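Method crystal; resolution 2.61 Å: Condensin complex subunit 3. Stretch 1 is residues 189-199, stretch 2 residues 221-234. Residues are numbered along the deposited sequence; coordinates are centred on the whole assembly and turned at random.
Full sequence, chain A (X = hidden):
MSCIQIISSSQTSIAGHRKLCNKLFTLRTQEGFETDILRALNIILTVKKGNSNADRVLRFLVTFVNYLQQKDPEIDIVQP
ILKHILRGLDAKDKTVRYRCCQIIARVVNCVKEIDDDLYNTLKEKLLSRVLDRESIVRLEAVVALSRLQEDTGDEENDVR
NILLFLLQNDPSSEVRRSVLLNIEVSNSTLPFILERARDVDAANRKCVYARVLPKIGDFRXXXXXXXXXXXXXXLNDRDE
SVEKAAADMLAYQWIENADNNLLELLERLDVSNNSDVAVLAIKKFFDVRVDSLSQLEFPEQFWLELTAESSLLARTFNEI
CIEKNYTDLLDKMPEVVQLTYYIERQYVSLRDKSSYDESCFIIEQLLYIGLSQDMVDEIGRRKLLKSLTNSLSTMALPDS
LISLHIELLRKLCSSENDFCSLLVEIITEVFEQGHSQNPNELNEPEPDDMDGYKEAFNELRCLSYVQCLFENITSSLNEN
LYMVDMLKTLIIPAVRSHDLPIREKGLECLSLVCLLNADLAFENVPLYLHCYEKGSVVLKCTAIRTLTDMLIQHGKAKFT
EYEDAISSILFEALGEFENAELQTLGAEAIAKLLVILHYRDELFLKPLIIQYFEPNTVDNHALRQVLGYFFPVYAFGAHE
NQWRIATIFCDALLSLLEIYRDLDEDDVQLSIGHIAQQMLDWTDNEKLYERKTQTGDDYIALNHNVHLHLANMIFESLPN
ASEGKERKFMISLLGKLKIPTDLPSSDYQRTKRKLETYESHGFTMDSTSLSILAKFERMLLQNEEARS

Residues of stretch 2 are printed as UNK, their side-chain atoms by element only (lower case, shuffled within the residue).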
# COMPACT_ATOMS: atom_id res chain seq x y z
N THR A 189 14.39 -18.45 5.01
CA THR A 189 14.63 -17.19 4.32
C THR A 189 13.40 -16.68 3.58
O THR A 189 13.36 -15.50 3.21
CB THR A 189 15.78 -17.35 3.32
OG1 THR A 189 15.41 -18.30 2.32
CG2 THR A 189 17.04 -17.83 4.03
N LEU A 190 12.40 -17.54 3.36
CA LEU A 190 11.25 -17.16 2.55
C LEU A 190 10.49 -15.97 3.14
O LEU A 190 10.24 -15.00 2.40
CB LEU A 190 10.35 -18.38 2.37
CG LEU A 190 9.23 -18.41 1.31
CD1 LEU A 190 9.21 -17.17 0.44
CD2 LEU A 190 9.38 -19.65 0.45
N PRO A 191 10.12 -15.96 4.42
CA PRO A 191 9.30 -14.84 4.92
C PRO A 191 9.91 -13.47 4.67
O PRO A 191 9.18 -12.49 4.56
CB PRO A 191 9.20 -15.14 6.42
CG PRO A 191 9.42 -16.60 6.54
CD PRO A 191 10.40 -16.95 5.47
N PHE A 192 11.24 -13.38 4.58
CA PHE A 192 11.89 -12.08 4.46
C PHE A 192 11.94 -11.60 3.02
O PHE A 192 11.85 -10.39 2.78
CB PHE A 192 13.30 -12.15 5.05
CG PHE A 192 13.33 -12.61 6.48
CD1 PHE A 192 13.29 -11.70 7.52
CD2 PHE A 192 13.38 -13.96 6.78
CE1 PHE A 192 13.31 -12.12 8.83
CE2 PHE A 192 13.40 -14.39 8.10
CZ PHE A 192 13.37 -13.47 9.12
N ILE A 193 12.08 -12.50 2.05
CA ILE A 193 12.07 -12.08 0.66
C ILE A 193 10.67 -11.63 0.26
O ILE A 193 10.51 -10.70 -0.54
CB ILE A 193 12.60 -13.19 -0.27
CG1 ILE A 193 11.58 -14.33 -0.41
CG2 ILE A 193 13.93 -13.72 0.25
CD1 ILE A 193 11.99 -15.41 -1.39
N LEU A 194 9.64 -12.26 0.82
CA LEU A 194 8.27 -11.85 0.52
C LEU A 194 7.98 -10.46 1.09
O LEU A 194 7.25 -9.68 0.47
CB LEU A 194 7.29 -12.88 1.08
CG LEU A 194 6.86 -14.01 0.14
CD1 LEU A 194 7.97 -14.43 -0.82
CD2 LEU A 194 6.38 -15.20 0.96
N GLU A 195 8.55 -10.14 2.25
CA GLU A 195 8.41 -8.79 2.78
C GLU A 195 8.91 -7.76 1.78
O GLU A 195 8.38 -6.65 1.72
CB GLU A 195 9.16 -8.67 4.10
CG GLU A 195 8.97 -7.32 4.79
CD GLU A 195 9.75 -7.21 6.08
OE1 GLU A 195 10.94 -7.62 6.10
OE2 GLU A 195 9.19 -6.73 7.08
N ARG A 196 9.93 -8.11 0.99
CA ARG A 196 10.45 -7.17 0.01
C ARG A 196 9.44 -6.86 -1.08
O ARG A 196 9.58 -5.84 -1.76
CB ARG A 196 11.73 -7.72 -0.63
CG ARG A 196 12.77 -8.25 0.34
CD ARG A 196 12.83 -7.50 1.67
NE ARG A 196 12.89 -6.05 1.50
CZ ARG A 196 12.75 -5.18 2.50
NH1 ARG A 196 12.54 -5.62 3.73
NH2 ARG A 196 12.81 -3.88 2.26
N ALA A 197 8.43 -7.71 -1.26
CA ALA A 197 7.34 -7.38 -2.17
C ALA A 197 6.66 -6.07 -1.82
O ALA A 197 5.89 -5.55 -2.63
CB ALA A 197 6.31 -8.51 -2.19
N ARG A 198 6.92 -5.53 -0.62
CA ARG A 198 6.48 -4.19 -0.25
C ARG A 198 7.65 -3.25 -0.01
O ARG A 198 7.51 -2.25 0.69
CB ARG A 198 5.59 -4.25 0.99
CG ARG A 198 4.27 -4.99 0.79
CD ARG A 198 3.38 -4.28 -0.22
NE ARG A 198 2.91 -2.98 0.27
CZ ARG A 198 2.24 -2.11 -0.46
NH1 ARG A 198 1.85 -0.95 0.07
NH2 ARG A 198 1.95 -2.37 -1.73
N ASP A 199 8.81 -3.55 -0.59
CA ASP A 199 9.95 -2.66 -0.49
C ASP A 199 9.59 -1.28 -1.05
O ASP A 199 8.71 -1.14 -1.90
CB ASP A 199 11.14 -3.23 -1.26
CG ASP A 199 12.44 -2.51 -0.95
OD1 ASP A 199 13.21 -3.01 -0.10
OD2 ASP A 199 12.69 -1.45 -1.56
N UNK A 221 4.54 -25.05 -3.18
CA UNK A 221 5.41 -25.09 -2.01
C UNK A 221 4.97 -24.08 -0.96
O UNK A 221 5.18 -24.30 0.24
c UNK A 221 7.37 -27.86 -4.63
c UNK A 221 7.47 -25.80 -3.39
c UNK A 221 9.28 -26.44 -4.84
c UNK A 221 8.61 -27.59 -5.18
o UNK A 221 9.18 -28.48 -6.06
c UNK A 221 6.86 -24.81 -2.41
c UNK A 221 6.81 -26.96 -3.74
c UNK A 221 8.71 -25.55 -3.95
N UNK A 222 4.36 -22.98 -1.40
CA UNK A 222 3.92 -21.94 -0.48
C UNK A 222 2.61 -22.33 0.19
O UNK A 222 1.80 -23.08 -0.36
c UNK A 222 4.92 -20.15 -2.07
c UNK A 222 4.57 -18.84 -2.74
c UNK A 222 6.16 -20.00 -1.22
c UNK A 222 3.74 -20.62 -1.22
N UNK A 223 2.41 -21.81 1.40
CA UNK A 223 1.13 -21.97 2.06
C UNK A 223 0.07 -21.17 1.32
O UNK A 223 0.35 -20.16 0.67
o UNK A 223 1.40 -20.09 3.57
c UNK A 223 1.22 -21.49 3.51
N UNK A 224 -1.18 -21.65 1.40
CA UNK A 224 -2.27 -21.00 0.68
C UNK A 224 -2.33 -19.52 1.03
O UNK A 224 -2.59 -18.67 0.17
c UNK A 224 -4.76 -20.98 0.29
c UNK A 224 -4.82 -23.96 0.59
c UNK A 224 -3.52 -23.17 0.49
c UNK A 224 -3.60 -21.72 0.96
N UNK A 225 -2.10 -19.19 2.30
CA UNK A 225 -2.13 -17.79 2.71
C UNK A 225 -0.93 -17.01 2.19
O UNK A 225 -1.01 -15.78 2.08
c UNK A 225 -5.68 -19.32 4.37
c UNK A 225 -4.72 -18.15 4.32
c UNK A 225 -2.21 -17.69 4.23
c UNK A 225 -3.33 -18.54 4.84
n UNK A 225 -6.93 -19.03 3.61
N UNK A 226 0.17 -17.69 1.87
CA UNK A 226 1.29 -17.03 1.21
C UNK A 226 0.97 -16.77 -0.26
O UNK A 226 1.23 -15.67 -0.77
c UNK A 226 5.14 -18.57 4.13
c UNK A 226 3.23 -17.76 2.71
c UNK A 226 4.52 -18.57 2.75
c UNK A 226 2.55 -17.87 1.35
n UNK A 226 4.51 -19.56 5.04
N UNK A 227 0.42 -17.77 -0.95
CA UNK A 227 0.05 -17.60 -2.35
C UNK A 227 -0.87 -16.40 -2.54
O UNK A 227 -0.72 -15.63 -3.50
c UNK A 227 -0.81 -23.76 -2.48
n UNK A 227 -2.09 -23.82 -2.83
n UNK A 227 -0.16 -22.60 -2.52
n UNK A 227 -0.18 -24.86 -2.09
c UNK A 227 0.13 -20.15 -2.65
c UNK A 227 -0.63 -18.86 -2.88
c UNK A 227 -0.76 -21.34 -2.94
N UNK A 228 -1.83 -16.23 -1.63
CA UNK A 228 -2.81 -15.15 -1.78
C UNK A 228 -2.18 -13.81 -1.44
O UNK A 228 -2.44 -12.80 -2.10
c UNK A 228 -4.72 -16.72 -1.38
c UNK A 228 -4.04 -15.45 -0.91
c UNK A 228 -5.03 -14.28 -0.95
N UNK A 229 -1.35 -13.77 -0.39
CA UNK A 229 -0.73 -12.51 -0.00
C UNK A 229 0.20 -12.01 -1.10
O UNK A 229 0.29 -10.80 -1.34
n UNK A 229 3.08 -14.05 4.53
c UNK A 229 0.03 -12.70 1.31
c UNK A 229 0.48 -11.63 3.56
c UNK A 229 1.87 -13.55 4.30
n UNK A 229 0.81 -14.31 4.55
n UNK A 229 1.75 -12.31 3.85
c UNK A 229 0.27 -11.40 2.07
N UNK A 230 0.87 -12.92 -1.80
CA UNK A 230 1.71 -12.54 -2.94
C UNK A 230 0.87 -11.83 -3.99
O UNK A 230 1.14 -10.69 -4.37
c UNK A 230 3.12 -13.43 -4.84
c UNK A 230 3.44 -14.32 -2.51
c UNK A 230 2.42 -13.77 -3.52
c UNK A 230 4.00 -15.66 -2.89
N UNK A 231 -0.16 -12.52 -4.49
CA UNK A 231 -0.95 -11.97 -5.59
C UNK A 231 -1.65 -10.68 -5.17
O UNK A 231 -1.76 -9.74 -5.97
c UNK A 231 -0.43 -14.18 -7.66
c UNK A 231 -1.40 -14.35 -6.49
c UNK A 231 -2.52 -15.30 -6.86
c UNK A 231 -1.97 -13.00 -6.06
N UNK A 232 -2.12 -10.61 -3.93
CA UNK A 232 -2.78 -9.39 -3.46
C UNK A 232 -1.84 -8.20 -3.58
O UNK A 232 -2.25 -7.13 -4.06
c UNK A 232 -3.10 -8.18 0.78
n UNK A 232 -3.35 -8.15 2.24
c UNK A 232 -3.23 -9.57 -2.01
c UNK A 232 -4.12 -8.45 -1.50
c UNK A 232 -4.36 -8.54 -0.01
N UNK A 233 -0.59 -8.36 -3.16
CA UNK A 233 0.37 -7.26 -3.26
C UNK A 233 0.78 -7.02 -4.70
O UNK A 233 0.77 -5.88 -5.17
c UNK A 233 2.01 -8.01 2.58
c UNK A 233 2.99 -8.97 2.59
c UNK A 233 3.52 -9.47 1.40
n UNK A 233 0.60 -6.64 1.04
c UNK A 233 0.50 -6.53 -0.33
c UNK A 233 1.56 -7.57 1.34
c UNK A 233 3.08 -9.03 0.17
c UNK A 233 1.60 -7.57 -2.40
c UNK A 233 2.07 -8.06 0.13
c UNK A 233 1.38 -7.38 -0.93
N UNK A 234 1.14 -8.08 -5.42
CA UNK A 234 1.66 -7.91 -6.77
C UNK A 234 0.65 -7.30 -7.72
O UNK A 234 0.94 -6.33 -8.42

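Position 221 carries one carbon followed by a six-carbon ring bearing an oxygen; its CA-to-CB bond points toward stretch 1, but the ring leads away and touches nothing there. This is Y221. Position 222 has four carbons forked at the second, and one branch end lies against L190. It is L222, whose CD2 packs 3.6 Å from L190 CD2. At 223 a single carbon ends in one oxygen, placed just before the helix, out of reach of stretch 1. This is S223, the N-cap, its OG accepting from the backbone N of position 226 at 3.2 Å.

Position 224 holds four carbons forked at the first, one arm two carbons long, with no contact: I224. Position 225, four carbons in a row ending in nitrogen, is exposed and also out of reach, and is K225. The same chain recurs at 226, but here the CA-to-CB bond points toward stretch 1 and the third carbon comes near L194. This is K226; CD lies 4.2 Å from L194 CD2, so the aliphatic part makes the contact.

Position 227 shows three carbons, a nitrogen and a carbon carrying two more nitrogens, out of reach of stretch 1. It is R227, and it folds back along its own stretch, NE donating to L222 O at 3.0 Å. Three carbons, one carrying the other two, make 228 V228, also without contact. Position 229 repeats the pattern of 227; its CA-to-CB bond points toward stretch 1, yet the side chain makes no contact there. It is R229.

At 230, four carbons fork at the first, with one two-carbon arm; the CA-to-CB bond runs sideways, but the end comes nearer to L194. This is I230, CG1 lying 4.3 Å from L194 CG. Position 231, four carbons forked at the second, is buried but out of reach, L231. Position 232 has four carbons in a row ending in nitrogen and does not reach stretch 1; it is K232, its NZ being hydrogen-bonded elsewhere in the structure. Position 233 has one carbon and fused five- and six-membered rings of eight carbons and one nitrogen, touching L194, A197 and R198. It is W233. Position 234 has no side-chain atoms and is G234.

The contact is a nearly parallel packing, the helix axes inclined by 17° and 11.6 Å apart at their closest. No hydrogen bond crosses it. L190 meets L222 at one end, L194 fits against K226 and I230, and W233 covers the other end, its CE3 4.0 Å from A197 CB. R198 CD sits 3.7 Å from W233 CD1, over the face of the five-membered ring in a CH-pi contact. The interface therefore rests on apolar fit and this indole platform.

Stretch 2, residues 221-234: YLSIKKRVRILKWG
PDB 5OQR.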